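Local coordinates for terminase small subunit (Thermus phage G20c, PDB 6EJQ), which probably recognises the packaging initiation site on viral DNA and regulates the ATPase of the large terminase subunit, assembling as a ring of nine copies, at residues R9-K14 with S30-R35; K14-G19 with E48-L53; S23-T28 with E40-V45. All blocks are in the same frame, centred on the assembly; numbering follows the deposited sequence.

Contact 1. Residues R9-K14 with S30-R35; sequences RDRVLK and SLDVKR
The guanidinium of Arg11 and the carboxylate of Asp32 meet edge-on: OD2 of Asp32 lies near the guanidinium plane, at its edge, and the two flat groups are only 14° from parallel. The pair is a long salt bridge, with Arg11 NE 3.5 Å from Asp32 OD2, and no hydrogen bond goes with it. Beside NE, the methylene Arg11 CD also comes to 3.7 Å from the same Asp32 OD2, so one carboxylate oxygen sits beside the CD-NE bond. The side chains themselves cross at about a right angle. Arg11 leaves helix 4-17 with CG anti to its amide nitrogen (chi1 -170°) and then bends at chi2, which carries NE across to Asp32 in the last turn of helix 22-33. The backbones stay well apart, with the CA atoms of Arg11 and Asp32 9.9 Å from each other. Just beyond Asp32, Lys34 takes positive phi as the C-prime residue of a Schellman motif, Arg35 N bonding to Ser30 O at 3.2 Å. Arg11 also packs on Leu29 of helix 22-33. With one carboxylate oxygen engaged across this contact, at the long end of salt-bridge distances and at the surface of the N-terminal helical domain, the attraction is probably mostly electrostatic and softened by solvent: it probably links the two helices without holding either side chain rigidly.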
ATOM      1  N   ARG B   9     -43.218  -5.119   3.314  1.00 51.37           N
ATOM      2  CA  ARG B   9     -42.186  -5.897   3.993  1.00 52.37           C
ATOM      3  C   ARG B   9     -40.789  -5.412   3.597  1.00 52.23           C
ATOM      4  O   ARG B   9     -39.966  -5.130   4.466  1.00 52.57           O
ATOM      5  CB  ARG B   9     -42.310  -7.396   3.698  1.00 55.27           C
ATOM      6  CG  ARG B   9     -41.335  -8.240   4.513  1.00 60.38           C
ATOM      7  CD  ARG B   9     -41.370  -9.731   4.190  1.00 67.88           C
ATOM      8  NE  ARG B   9     -41.182 -10.053   2.772  1.00 72.57           N
ATOM      9  CZ  ARG B   9     -40.044  -9.900   2.083  1.00 78.13           C
ATOM     10  NH1 ARG B   9     -38.941  -9.396   2.652  1.00 81.02           N
ATOM     11  NH2 ARG B   9     -40.009 -10.241   0.793  1.00 75.65           N
ATOM     12  N   ASP B  10     -40.537  -5.314   2.292  1.00 51.20           N
ATOM     13  CA  ASP B  10     -39.215  -4.923   1.788  1.00 51.67           C
ATOM     14  C   ASP B  10     -38.813  -3.537   2.257  1.00 50.73           C
ATOM     15  O   ASP B  10     -37.665  -3.331   2.640  1.00 48.65           O
ATOM     16  CB  ASP B  10     -39.155  -4.976   0.258  1.00 50.81           C
ATOM     17  CG  ASP B  10     -39.163  -6.391  -0.282  1.00 53.16           C
ATOM     18  OD1 ASP B  10     -38.982  -7.351   0.506  1.00 51.79           O
ATOM     19  OD2 ASP B  10     -39.353  -6.541  -1.512  1.00 58.85           O
ATOM     20  N   ARG B  11     -39.758  -2.600   2.236  1.00 50.85           N
ATOM     21  CA  ARG B  11     -39.477  -1.230   2.626  1.00 51.46           C
ATOM     22  C   ARG B  11     -39.234  -1.060   4.148  1.00 49.05           C
ATOM     23  O   ARG B  11     -38.416  -0.229   4.547  1.00 43.69           O
ATOM     24  CB  ARG B  11     -40.574  -0.296   2.113  1.00 57.07           C
ATOM     25  CG  ARG B  11     -40.216   1.175   2.269  1.00 64.32           C
ATOM     26  CD  ARG B  11     -40.776   2.063   1.165  1.00 69.18           C
ATOM     27  NE  ARG B  11     -40.610   3.477   1.514  1.00 74.11           N
ATOM     28  CZ  ARG B  11     -39.455   4.153   1.495  1.00 77.49           C
ATOM     29  NH1 ARG B  11     -38.305   3.576   1.124  1.00 76.78           N
ATOM     30  NH2 ARG B  11     -39.446   5.435   1.856  1.00 79.59           N
ATOM     31  N   VAL B  12     -39.924  -1.849   4.981  1.00 46.33           N
ATOM     32  CA  VAL B  12     -39.668  -1.873   6.426  1.00 44.11           C
ATOM     33  C   VAL B  12     -38.234  -2.327   6.668  1.00 43.07           C
ATOM     34  O   VAL B  12     -37.491  -1.685   7.409  1.00 40.24           O
ATOM     35  CB  VAL B  12     -40.633  -2.824   7.179  1.00 45.65           C
ATOM     36  CG1 VAL B  12     -40.153  -3.132   8.603  1.00 45.70           C
ATOM     37  CG2 VAL B  12     -42.031  -2.232   7.231  1.00 48.53           C
ATOM     38  N   LEU B  13     -37.883  -3.455   6.057  1.00 41.36           N
ATOM     39  CA  LEU B  13     -36.541  -4.030   6.146  1.00 43.18           C
ATOM     40  C   LEU B  13     -35.465  -3.075   5.603  1.00 42.29           C
ATOM     41  O   LEU B  13     -34.429  -2.886   6.237  1.00 40.01           O
ATOM     42  CB  LEU B  13     -36.487  -5.362   5.381  1.00 43.88           C
ATOM     43  CG  LEU B  13     -35.175  -6.148   5.377  1.00 44.46           C
ATOM     44  CD1 LEU B  13     -34.730  -6.480   6.791  1.00 44.60           C
ATOM     45  CD2 LEU B  13     -35.352  -7.414   4.566  1.00 45.09           C
ATOM     46  N   LYS B  14     -35.736  -2.471   4.447  1.00 41.07           N
ATOM     47  CA  LYS B  14     -34.818  -1.529   3.820  1.00 42.00           C
ATOM     48  C   LYS B  14     -34.491  -0.381   4.760  1.00 43.07           C
ATOM     49  O   LYS B  14     -33.322  -0.102   5.009  1.00 43.76           O
ATOM     50  CB  LYS B  14     -35.404  -0.970   2.527  1.00 43.28           C
ATOM     51  CG  LYS B  14     -34.447  -0.079   1.751  1.00 47.07           C
ATOM     52  CD  LYS B  14     -35.099   0.504   0.507  1.00 49.48           C
ATOM     53  CE  LYS B  14     -34.153   1.459  -0.202  1.00 50.93           C
ATOM     54  NZ  LYS B  14     -34.819   2.287  -1.246  1.00 52.33           N
ATOM     55  N   SER B  30     -46.711   4.680   7.413  1.00 59.09           N
ATOM     56  CA  SER B  30     -48.104   5.091   7.581  1.00 61.23           C
ATOM     57  C   SER B  30     -48.624   5.919   6.394  1.00 65.75           C
ATOM     58  O   SER B  30     -49.785   5.784   6.013  1.00 64.28           O
ATOM     59  CB  SER B  30     -48.282   5.860   8.896  1.00 60.36           C
ATOM     60  OG  SER B  30     -48.196   4.983  10.015  1.00 57.85           O
ATOM     61  N   LEU B  31     -47.750   6.744   5.808  1.00 68.98           N
ATOM     62  CA  LEU B  31     -48.034   7.450   4.555  1.00 70.19           C
ATOM     63  C   LEU B  31     -48.300   6.493   3.396  1.00 70.96           C
ATOM     64  O   LEU B  31     -49.340   6.589   2.741  1.00 76.06           O
ATOM     65  CB  LEU B  31     -46.869   8.377   4.177  1.00 74.34           C
ATOM     66  CG  LEU B  31     -47.140   9.386   3.052  1.00 79.04           C
ATOM     67  CD1 LEU B  31     -47.900  10.579   3.608  1.00 82.91           C
ATOM     68  CD2 LEU B  31     -45.850   9.840   2.385  1.00 79.43           C
ATOM     69  N   ASP B  32     -47.359   5.583   3.147  1.00 70.88           N
ATOM     70  CA  ASP B  32     -47.455   4.624   2.032  1.00 72.97           C
ATOM     71  C   ASP B  32     -48.753   3.823   2.076  1.00 69.79           C
ATOM     72  O   ASP B  32     -49.476   3.754   1.088  1.00 69.89           O
ATOM     73  CB  ASP B  32     -46.281   3.625   2.041  1.00 76.50           C
ATOM     74  CG  ASP B  32     -44.948   4.264   1.696  1.00 80.58           C
ATOM     75  OD1 ASP B  32     -44.732   5.435   2.089  1.00 82.01           O
ATOM     76  OD2 ASP B  32     -44.110   3.582   1.051  1.00 80.09           O
ATOM     77  N   VAL B  33     -49.026   3.222   3.231  1.00 68.72           N
ATOM     78  CA  VAL B  33     -50.155   2.292   3.385  1.00 68.43           C
ATOM     79  C   VAL B  33     -51.466   2.961   3.833  1.00 70.09           C
ATOM     80  O   VAL B  33     -52.491   2.283   3.925  1.00 70.23           O
ATOM     81  CB  VAL B  33     -49.791   1.090   4.305  1.00 65.21           C
ATOM     82  CG1 VAL B  33     -48.656   0.282   3.685  1.00 66.17           C
ATOM     83  CG2 VAL B  33     -49.427   1.522   5.725  1.00 64.03           C
ATOM     84  N   LYS B  34     -51.430   4.274   4.096  1.00 70.97           N
ATOM     85  CA  LYS B  34     -52.611   5.065   4.466  1.00 67.75           C
ATOM     86  C   LYS B  34     -53.303   4.429   5.675  1.00 69.12           C
ATOM     87  O   LYS B  34     -54.481   4.078   5.637  1.00 74.17           O
ATOM     88  CB  LYS B  34     -53.551   5.234   3.263  1.00 65.01           C
ATOM     89  N   ARG B  35     -52.531   4.279   6.746  1.00 68.76           N
ATOM     90  CA  ARG B  35     -52.920   3.493   7.909  1.00 67.92           C
ATOM     91  C   ARG B  35     -51.956   3.771   9.062  1.00 70.90           C
ATOM     92  O   ARG B  35     -50.779   4.026   8.830  1.00 76.65           O
ATOM     93  CB  ARG B  35     -52.840   2.017   7.553  1.00 68.87           C
ATOM     94  CG  ARG B  35     -53.588   1.107   8.506  1.00 70.59           C
ATOM     95  CD  ARG B  35     -52.754  -0.085   8.920  1.00 68.77           C
ATOM     96  NE  ARG B  35     -52.101  -0.758   7.792  1.00 64.73           N
ATOM     97  CZ  ARG B  35     -51.117  -1.649   7.920  1.00 60.86           C
ATOM     98  NH1 ARG B  35     -50.660  -2.000   9.118  1.00 58.57           N
ATOM     99  NH2 ARG B  35     -50.581  -2.203   6.841  1.00 62.98           N
TER

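Contact 2. Residues K14-G19 with E48-L53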
ATOM      1  N   LYS B  14     -35.736  -2.471   4.447  1.00 41.07           N
ATOM      2  CA  LYS B  14     -34.818  -1.529   3.820  1.00 42.00           C
ATOM      3  C   LYS B  14     -34.491  -0.381   4.760  1.00 43.07           C
ATOM      4  O   LYS B  14     -33.322  -0.102   5.009  1.00 43.76           O
ATOM      5  CB  LYS B  14     -35.404  -0.970   2.527  1.00 43.28           C
ATOM      6  CG  LYS B  14     -34.447  -0.079   1.751  1.00 47.07           C
ATOM      7  CD  LYS B  14     -35.099   0.504   0.507  1.00 49.48           C
ATOM      8  CE  LYS B  14     -34.153   1.459  -0.202  1.00 50.93           C
ATOM      9  NZ  LYS B  14     -34.819   2.287  -1.246  1.00 52.33           N
ATOM     10  N   LEU B  15     -35.521   0.275   5.287  1.00 42.16           N
ATOM     11  CA  LEU B  15     -35.316   1.438   6.143  1.00 41.39           C
ATOM     12  C   LEU B  15     -34.574   1.054   7.419  1.00 40.45           C
ATOM     13  O   LEU B  15     -33.715   1.801   7.880  1.00 40.12           O
ATOM     14  CB  LEU B  15     -36.638   2.122   6.472  1.00 41.32           C
ATOM     15  CG  LEU B  15     -37.372   2.771   5.298  1.00 42.59           C
ATOM     16  CD1 LEU B  15     -38.750   3.248   5.750  1.00 43.30           C
ATOM     17  CD2 LEU B  15     -36.578   3.922   4.706  1.00 42.79           C
ATOM     18  N   TYR B  16     -34.891  -0.113   7.971  1.00 40.20           N
ATOM     19  CA  TYR B  16     -34.145  -0.635   9.101  1.00 41.84           C
ATOM     20  C   TYR B  16     -32.646  -0.786   8.763  1.00 41.55           C
ATOM     21  O   TYR B  16     -31.797  -0.379   9.549  1.00 40.14           O
ATOM     22  CB  TYR B  16     -34.717  -1.968   9.588  1.00 42.73           C
ATOM     23  CG  TYR B  16     -33.884  -2.560  10.694  1.00 48.10           C
ATOM     24  CD1 TYR B  16     -33.910  -2.009  11.979  1.00 53.17           C
ATOM     25  CD2 TYR B  16     -33.031  -3.639  10.453  1.00 52.67           C
ATOM     26  CE1 TYR B  16     -33.127  -2.533  13.001  1.00 56.76           C
ATOM     27  CE2 TYR B  16     -32.238  -4.165  11.461  1.00 55.07           C
ATOM     28  CZ  TYR B  16     -32.286  -3.609  12.730  1.00 58.30           C
ATOM     29  OH  TYR B  16     -31.499  -4.145  13.727  1.00 66.38           O
ATOM     30  N   LEU B  17     -32.341  -1.349   7.593  1.00 39.82           N
ATOM     31  CA  LEU B  17     -30.959  -1.594   7.172  1.00 40.01           C
ATOM     32  C   LEU B  17     -30.207  -0.322   6.781  1.00 39.61           C
ATOM     33  O   LEU B  17     -28.970  -0.316   6.744  1.00 39.75           O
ATOM     34  CB  LEU B  17     -30.917  -2.619   6.029  1.00 40.11           C
ATOM     35  CG  LEU B  17     -31.315  -4.050   6.399  1.00 38.90           C
ATOM     36  CD1 LEU B  17     -31.267  -4.951   5.178  1.00 39.58           C
ATOM     37  CD2 LEU B  17     -30.439  -4.620   7.502  1.00 40.39           C
ATOM     38  N   LEU B  18     -30.949   0.745   6.496  1.00 38.79           N
ATOM     39  CA  LEU B  18     -30.380   2.077   6.309  1.00 39.00           C
ATOM     40  C   LEU B  18     -30.260   2.891   7.607  1.00 38.74           C
ATOM     41  O   LEU B  18     -29.868   4.059   7.564  1.00 40.47           O
ATOM     42  CB  LEU B  18     -31.182   2.853   5.256  1.00 39.98           C
ATOM     43  CG  LEU B  18     -31.148   2.250   3.846  1.00 41.37           C
ATOM     44  CD1 LEU B  18     -32.069   3.023   2.913  1.00 39.89           C
ATOM     45  CD2 LEU B  18     -29.725   2.213   3.286  1.00 42.96           C
ATOM     46  N   GLY B  19     -30.582   2.286   8.751  1.00 41.40           N
ATOM     47  CA  GLY B  19     -30.360   2.905  10.060  1.00 45.00           C
ATOM     48  C   GLY B  19     -31.504   3.723  10.646  1.00 49.48           C
ATOM     49  O   GLY B  19     -31.297   4.464  11.625  1.00 48.93           O
ATOM     50  N   GLU B  48     -39.955 -11.156  11.589  1.00 51.74           N
ATOM     51  CA  GLU B  48     -40.329 -12.119  10.533  1.00 53.14           C
ATOM     52  C   GLU B  48     -39.332 -12.115   9.377  1.00 51.45           C
ATOM     53  O   GLU B  48     -38.942 -13.173   8.890  1.00 51.96           O
ATOM     54  CB  GLU B  48     -41.740 -11.850   9.980  1.00 53.84           C
ATOM     55  CG  GLU B  48     -42.893 -12.194  10.914  1.00 55.29           C
ATOM     56  CD  GLU B  48     -42.910 -13.645  11.377  1.00 54.31           C
ATOM     57  OE1 GLU B  48     -42.900 -14.559  10.530  1.00 54.95           O
ATOM     58  OE2 GLU B  48     -42.940 -13.864  12.605  1.00 56.56           O
ATOM     59  N   ALA B  49     -38.938 -10.922   8.937  1.00 52.65           N
ATOM     60  CA  ALA B  49     -37.914 -10.776   7.895  1.00 52.99           C
ATOM     61  C   ALA B  49     -36.569 -11.422   8.294  1.00 54.36           C
ATOM     62  O   ALA B  49     -35.933 -12.064   7.461  1.00 51.54           O
ATOM     63  CB  ALA B  49     -37.721  -9.312   7.529  1.00 49.32           C
ATOM     64  N   ARG B  50     -36.163 -11.274   9.558  1.00 58.24           N
ATOM     65  CA  ARG B  50     -34.943 -11.931  10.064  1.00 62.06           C
ATOM     66  C   ARG B  50     -34.991 -13.440   9.923  1.00 63.10           C
ATOM     67  O   ARG B  50     -34.009 -14.052   9.506  1.00 63.19           O
ATOM     68  CB  ARG B  50     -34.660 -11.570  11.525  1.00 65.19           C
ATOM     69  CG  ARG B  50     -34.118 -10.171  11.678  1.00 68.34           C
ATOM     70  CD  ARG B  50     -33.545  -9.882  13.052  1.00 71.48           C
ATOM     71  NE  ARG B  50     -33.402  -8.429  13.180  1.00 76.13           N
ATOM     72  CZ  ARG B  50     -34.291  -7.591  13.729  1.00 76.40           C
ATOM     73  NH1 ARG B  50     -35.428  -8.021  14.293  1.00 72.09           N
ATOM     74  NH2 ARG B  50     -34.017  -6.287  13.734  1.00 74.64           N
ATOM     75  N   GLU B  51     -36.137 -14.021  10.266  1.00 66.38           N
ATOM     76  CA  GLU B  51     -36.364 -15.460  10.116  1.00 69.53           C
ATOM     77  C   GLU B  51     -36.239 -15.878   8.642  1.00 64.96           C
ATOM     78  O   GLU B  51     -35.529 -16.832   8.325  1.00 60.74           O
ATOM     79  CB  GLU B  51     -37.746 -15.837  10.666  1.00 77.39           C
ATOM     80  CG  GLU B  51     -37.930 -17.303  11.062  1.00 83.30           C
ATOM     81  CD  GLU B  51     -38.209 -17.485  12.552  1.00 88.60           C
ATOM     82  OE1 GLU B  51     -37.472 -18.254  13.209  1.00 98.27           O
ATOM     83  OE2 GLU B  51     -39.163 -16.858  13.069  1.00 83.72           O
ATOM     84  N   LEU B  52     -36.909 -15.150   7.749  1.00 64.34           N
ATOM     85  CA  LEU B  52     -36.843 -15.437   6.304  1.00 67.98           C
ATOM     86  C   LEU B  52     -35.429 -15.334   5.719  1.00 64.24           C
ATOM     87  O   LEU B  52     -35.014 -16.205   4.960  1.00 58.62           O
ATOM     88  CB  LEU B  52     -37.776 -14.521   5.493  1.00 74.06           C
ATOM     89  CG  LEU B  52     -39.148 -15.088   5.112  1.00 81.30           C
ATOM     90  CD1 LEU B  52     -40.175 -14.887   6.227  1.00 85.01           C
ATOM     91  CD2 LEU B  52     -39.620 -14.436   3.820  1.00 83.67           C
ATOM     92  N   LEU B  53     -34.708 -14.266   6.064  1.00 61.19           N
ATOM     93  CA  LEU B  53     -33.356 -14.052   5.537  1.00 61.88           C
ATOM     94  C   LEU B  53     -32.321 -15.010   6.126  1.00 60.15           C
ATOM     95  O   LEU B  53     -31.234 -15.140   5.569  1.00 63.18           O
ATOM     96  CB  LEU B  53     -32.895 -12.606   5.749  1.00 64.59           C
ATOM     97  CG  LEU B  53     -33.568 -11.514   4.914  1.00 66.67           C
ATOM     98  CD1 LEU B  53     -33.036 -10.158   5.368  1.00 69.33           C
ATOM     99  CD2 LEU B  53     -33.357 -11.730   3.416  1.00 65.92           C
TER
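Tyr16 and Arg50 meet at about a right angle, the ring plane of the tyrosine turned 86° from the guanidinium plane. One nitrogen does the touching: Arg50 NH2 sits 3.3 Å from Tyr16 OH and an equal 3.3 Å from Tyr16 CZ, coming obliquely at the phenol end of the ring. From the arginine's side, the phenol end lies at the edge of the guanidinium, close to its plane. Tyr16 reaches out from the last turn of helix 4-17, its ring anti to the backbone N (chi1 176°). Arg50 answers with a chain extended from CG to NE, which brings its end to the ring although its CB does not point there. Gly19, with positive phi, closes helix 4-17 in a Schellman motif, and Gly19 N bonds to Tyr16 O at 3.0 Å.

A second subunit reaches this pair: its Gln68 packs on Tyr16 and takes a weak hydrogen bond from Arg50 NE, while its Arg72 bonds to Leu17 O. A positive group beside a polarisable phenol, with a neutral amide from the second subunit at its NE, may add a modest electrostatic attraction between the ends of the two helices where subunits meet in the ring.

Contact 3. Residues S23-T28 with E40-V45; sequences SEIAQT and EEVLHV
Apolar packing carries this contact, and Val42 is at its middle, its two methyls set against neighbouring residues of helix 22-33. Val42 CG1 touches Ile25 CG2 at 3.9 Å, while Val42 CG2 rests mainly on Ala26, 3.8 Å from CB and equally close to CA, and also reaches Ile25 CG2. Val42 places CG1 anti to its own nitrogen (chi1 166°), and that rotation spreads the branches over both partners. Ala26, with just a methyl, lets the backbones come near: its CA is 6.2 Å from that of Val42.

No hydrogen bond crosses between the segments; two side-chain bonds brace residues 23-28 of helix 22-33. Gln27 NE2 gives a bond to Ser23 O at 3.1 Å, from above the carbonyl plane, and the Gln27 backbone N reaches the same oxygen from the opposite face. Thr28 OG1 bonds to Glu24 O at 2.6 Å, sharing that oxygen with the Thr28 backbone N in the same two-faced manner.

Around the apolar patch, Leu15 and Tyr16 of helix 4-17 cover Ile25, and Pro22 and Val37 close in on Val42 and Ala26 respectively. Two short helices packed through a buried apolar patch, with a third helix against them, are consistent with the helix-turn-helix clan to which this N-terminal domain belongs, in a protein that binds DNA.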
ATOM      1  N   SER B  23     -39.570   3.185  15.225  1.00 60.39           N
ATOM      2  CA  SER B  23     -40.592   4.231  15.382  1.00 62.07           C
ATOM      3  C   SER B  23     -40.652   5.176  14.183  1.00 61.35           C
ATOM      4  O   SER B  23     -41.737   5.563  13.759  1.00 65.86           O
ATOM      5  CB  SER B  23     -40.368   5.042  16.665  1.00 63.88           C
ATOM      6  OG  SER B  23     -39.125   5.731  16.630  1.00 65.54           O
ATOM      7  N   GLU B  24     -39.490   5.550  13.649  1.00 59.35           N
ATOM      8  CA  GLU B  24     -39.425   6.385  12.440  1.00 57.93           C
ATOM      9  C   GLU B  24     -39.959   5.644  11.222  1.00 53.28           C
ATOM     10  O   GLU B  24     -40.594   6.245  10.363  1.00 52.40           O
ATOM     11  CB  GLU B  24     -37.987   6.829  12.144  1.00 60.85           C
ATOM     12  CG  GLU B  24     -37.384   7.789  13.151  1.00 65.08           C
ATOM     13  CD  GLU B  24     -35.980   8.205  12.758  1.00 68.50           C
ATOM     14  OE1 GLU B  24     -35.054   7.366  12.881  1.00 69.44           O
ATOM     15  OE2 GLU B  24     -35.807   9.363  12.316  1.00 69.53           O
ATOM     16  N   ILE B  25     -39.667   4.347  11.146  1.00 48.55           N
ATOM     17  CA  ILE B  25     -40.127   3.500  10.047  1.00 48.41           C
ATOM     18  C   ILE B  25     -41.649   3.436  10.060  1.00 47.84           C
ATOM     19  O   ILE B  25     -42.285   3.531   9.013  1.00 45.01           O
ATOM     20  CB  ILE B  25     -39.565   2.060  10.145  1.00 45.66           C
ATOM     21  CG1 ILE B  25     -38.044   2.058   9.925  1.00 45.13           C
ATOM     22  CG2 ILE B  25     -40.243   1.141   9.129  1.00 44.68           C
ATOM     23  CD1 ILE B  25     -37.385   0.723  10.204  1.00 44.88           C
ATOM     24  N   ALA B  26     -42.210   3.265  11.256  1.00 48.21           N
ATOM     25  CA  ALA B  26     -43.650   3.245  11.451  1.00 49.96           C
ATOM     26  C   ALA B  26     -44.310   4.554  11.023  1.00 53.13           C
ATOM     27  O   ALA B  26     -45.267   4.538  10.256  1.00 53.63           O
ATOM     28  CB  ALA B  26     -43.973   2.940  12.900  1.00 50.89           C
ATOM     29  N   GLN B  27     -43.777   5.682  11.495  1.00 56.17           N
ATOM     30  CA  GLN B  27     -44.293   7.007  11.111  1.00 58.44           C
ATOM     31  C   GLN B  27     -44.198   7.272   9.600  1.00 57.75           C
ATOM     32  O   GLN B  27     -45.090   7.893   9.017  1.00 60.48           O
ATOM     33  CB  GLN B  27     -43.567   8.123  11.880  1.00 61.18           C
ATOM     34  CG  GLN B  27     -43.860   8.173  13.375  1.00 64.91           C
ATOM     35  CD  GLN B  27     -42.918   9.112  14.128  1.00 70.13           C
ATOM     36  OE1 GLN B  27     -43.239  10.279  14.363  1.00 71.69           O
ATOM     37  NE2 GLN B  27     -41.745   8.607  14.498  1.00 74.66           N
ATOM     38  N   THR B  28     -43.126   6.789   8.977  1.00 56.08           N
ATOM     39  CA  THR B  28     -42.865   7.016   7.557  1.00 56.57           C
ATOM     40  C   THR B  28     -43.803   6.212   6.659  1.00 59.11           C
ATOM     41  O   THR B  28     -44.363   6.755   5.698  1.00 60.05           O
ATOM     42  CB  THR B  28     -41.399   6.669   7.199  1.00 56.05           C
ATOM     43  OG1 THR B  28     -40.517   7.450   8.012  1.00 57.82           O
ATOM     44  CG2 THR B  28     -41.093   6.946   5.723  1.00 53.70           C
ATOM     45  N   GLU B  40     -44.750  -1.524  17.206  1.00 63.25           N
ATOM     46  CA  GLU B  40     -44.867  -2.959  17.517  1.00 66.25           C
ATOM     47  C   GLU B  40     -45.061  -3.806  16.272  1.00 58.08           C
ATOM     48  O   GLU B  40     -44.504  -4.892  16.182  1.00 52.83           O
ATOM     49  CB  GLU B  40     -46.000  -3.246  18.527  1.00 73.81           C
ATOM     50  CG  GLU B  40     -45.598  -3.087  19.994  1.00 81.39           C
ATOM     51  CD  GLU B  40     -45.126  -1.677  20.354  1.00 89.73           C
ATOM     52  OE1 GLU B  40     -44.172  -1.564  21.158  1.00 97.28           O
ATOM     53  OE2 GLU B  40     -45.692  -0.681  19.831  1.00 88.55           O
ATOM     54  N   GLU B  41     -45.845  -3.307  15.319  1.00 54.98           N
ATOM     55  CA  GLU B  41     -46.012  -3.995  14.046  1.00 51.19           C
ATOM     56  C   GLU B  41     -44.684  -4.033  13.280  1.00 48.15           C
ATOM     57  O   GLU B  41     -44.318  -5.072  12.760  1.00 46.70           O
ATOM     58  CB  GLU B  41     -47.097  -3.345  13.193  1.00 49.66           C
ATOM     59  CG  GLU B  41     -47.493  -4.201  11.996  1.00 51.31           C
ATOM     60  CD  GLU B  41     -48.388  -3.480  11.018  1.00 51.28           C
ATOM     61  OE1 GLU B  41     -49.125  -2.581  11.454  1.00 55.95           O
ATOM     62  OE2 GLU B  41     -48.364  -3.812   9.810  1.00 50.74           O
ATOM     63  N   VAL B  42     -43.977  -2.906  13.229  1.00 47.01           N
ATOM     64  CA  VAL B  42     -42.696  -2.813  12.520  1.00 49.56           C
ATOM     65  C   VAL B  42     -41.705  -3.811  13.100  1.00 48.77           C
ATOM     66  O   VAL B  42     -41.018  -4.500  12.350  1.00 50.31           O
ATOM     67  CB  VAL B  42     -42.123  -1.366  12.520  1.00 47.83           C
ATOM     68  CG1 VAL B  42     -40.657  -1.339  12.094  1.00 49.24           C
ATOM     69  CG2 VAL B  42     -42.938  -0.483  11.592  1.00 45.02           C
ATOM     70  N   LEU B  43     -41.667  -3.903  14.426  1.00 51.36           N
ATOM     71  CA  LEU B  43     -40.804  -4.860  15.127  1.00 52.77           C
ATOM     72  C   LEU B  43     -41.108  -6.306  14.762  1.00 51.41           C
ATOM     73  O   LEU B  43     -40.189  -7.102  14.575  1.00 52.68           O
ATOM     74  CB  LEU B  43     -40.901  -4.676  16.651  1.00 53.48           C
ATOM     75  CG  LEU B  43     -40.178  -3.458  17.227  1.00 55.62           C
ATOM     76  CD1 LEU B  43     -40.547  -3.278  18.691  1.00 57.35           C
ATOM     77  CD2 LEU B  43     -38.665  -3.587  17.075  1.00 56.73           C
ATOM     78  N   HIS B  44     -42.393  -6.639  14.669  1.00 53.77           N
ATOM     79  CA  HIS B  44     -42.820  -7.980  14.245  1.00 53.56           C
ATOM     80  C   HIS B  44     -42.432  -8.247  12.801  1.00 48.24           C
ATOM     81  O   HIS B  44     -42.041  -9.353  12.462  1.00 51.42           O
ATOM     82  CB  HIS B  44     -44.339  -8.172  14.427  1.00 59.20           C
ATOM     83  CG  HIS B  44     -44.748  -8.407  15.847  1.00 64.91           C
ATOM     84  ND1 HIS B  44     -44.314  -9.496  16.572  1.00 69.63           N
ATOM     85  CD2 HIS B  44     -45.553  -7.701  16.675  1.00 68.03           C
ATOM     86  CE1 HIS B  44     -44.828  -9.447  17.787  1.00 70.48           C
ATOM     87  NE2 HIS B  44     -45.581  -8.365  17.877  1.00 71.56           N
ATOM     88  N   VAL B  45     -42.553  -7.229  11.955  1.00 45.11           N
ATOM     89  CA  VAL B  45     -42.190  -7.347  10.548  1.00 45.70           C
ATOM     90  C   VAL B  45     -40.686  -7.586  10.414  1.00 45.29           C
ATOM     91  O   VAL B  45     -40.271  -8.457   9.646  1.00 43.44           O
ATOM     92  CB  VAL B  45     -42.621  -6.108   9.729  1.00 46.31           C
ATOM     93  CG1 VAL B  45     -42.064  -6.157   8.308  1.00 46.32           C
ATOM     94  CG2 VAL B  45     -44.147  -5.999   9.687  1.00 46.81           C
TER

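How the contacts relate
The three contacts join the three N-terminal helices pairwise: contact 1 ties 4-17 to 22-33, contact 2 ties 4-17 to 39-53, and contact 3 ties 22-33 to 39-53. Contact 3 alone is buried and purely apolar across its interface; contacts 1 and 2 lie at the surface and rely on arginines, one facing a carboxylate, the other a phenol. They are connected by apolar packing: Val12 on Val42 and Val45, Leu13 on Leu53. Arg35 and Glu41 add a salt bridge between contacts 1 and 3. Segments of contacts 1 and 2 also touch a second subunit, whereas those of contact 3 touch no other chain of the assembly.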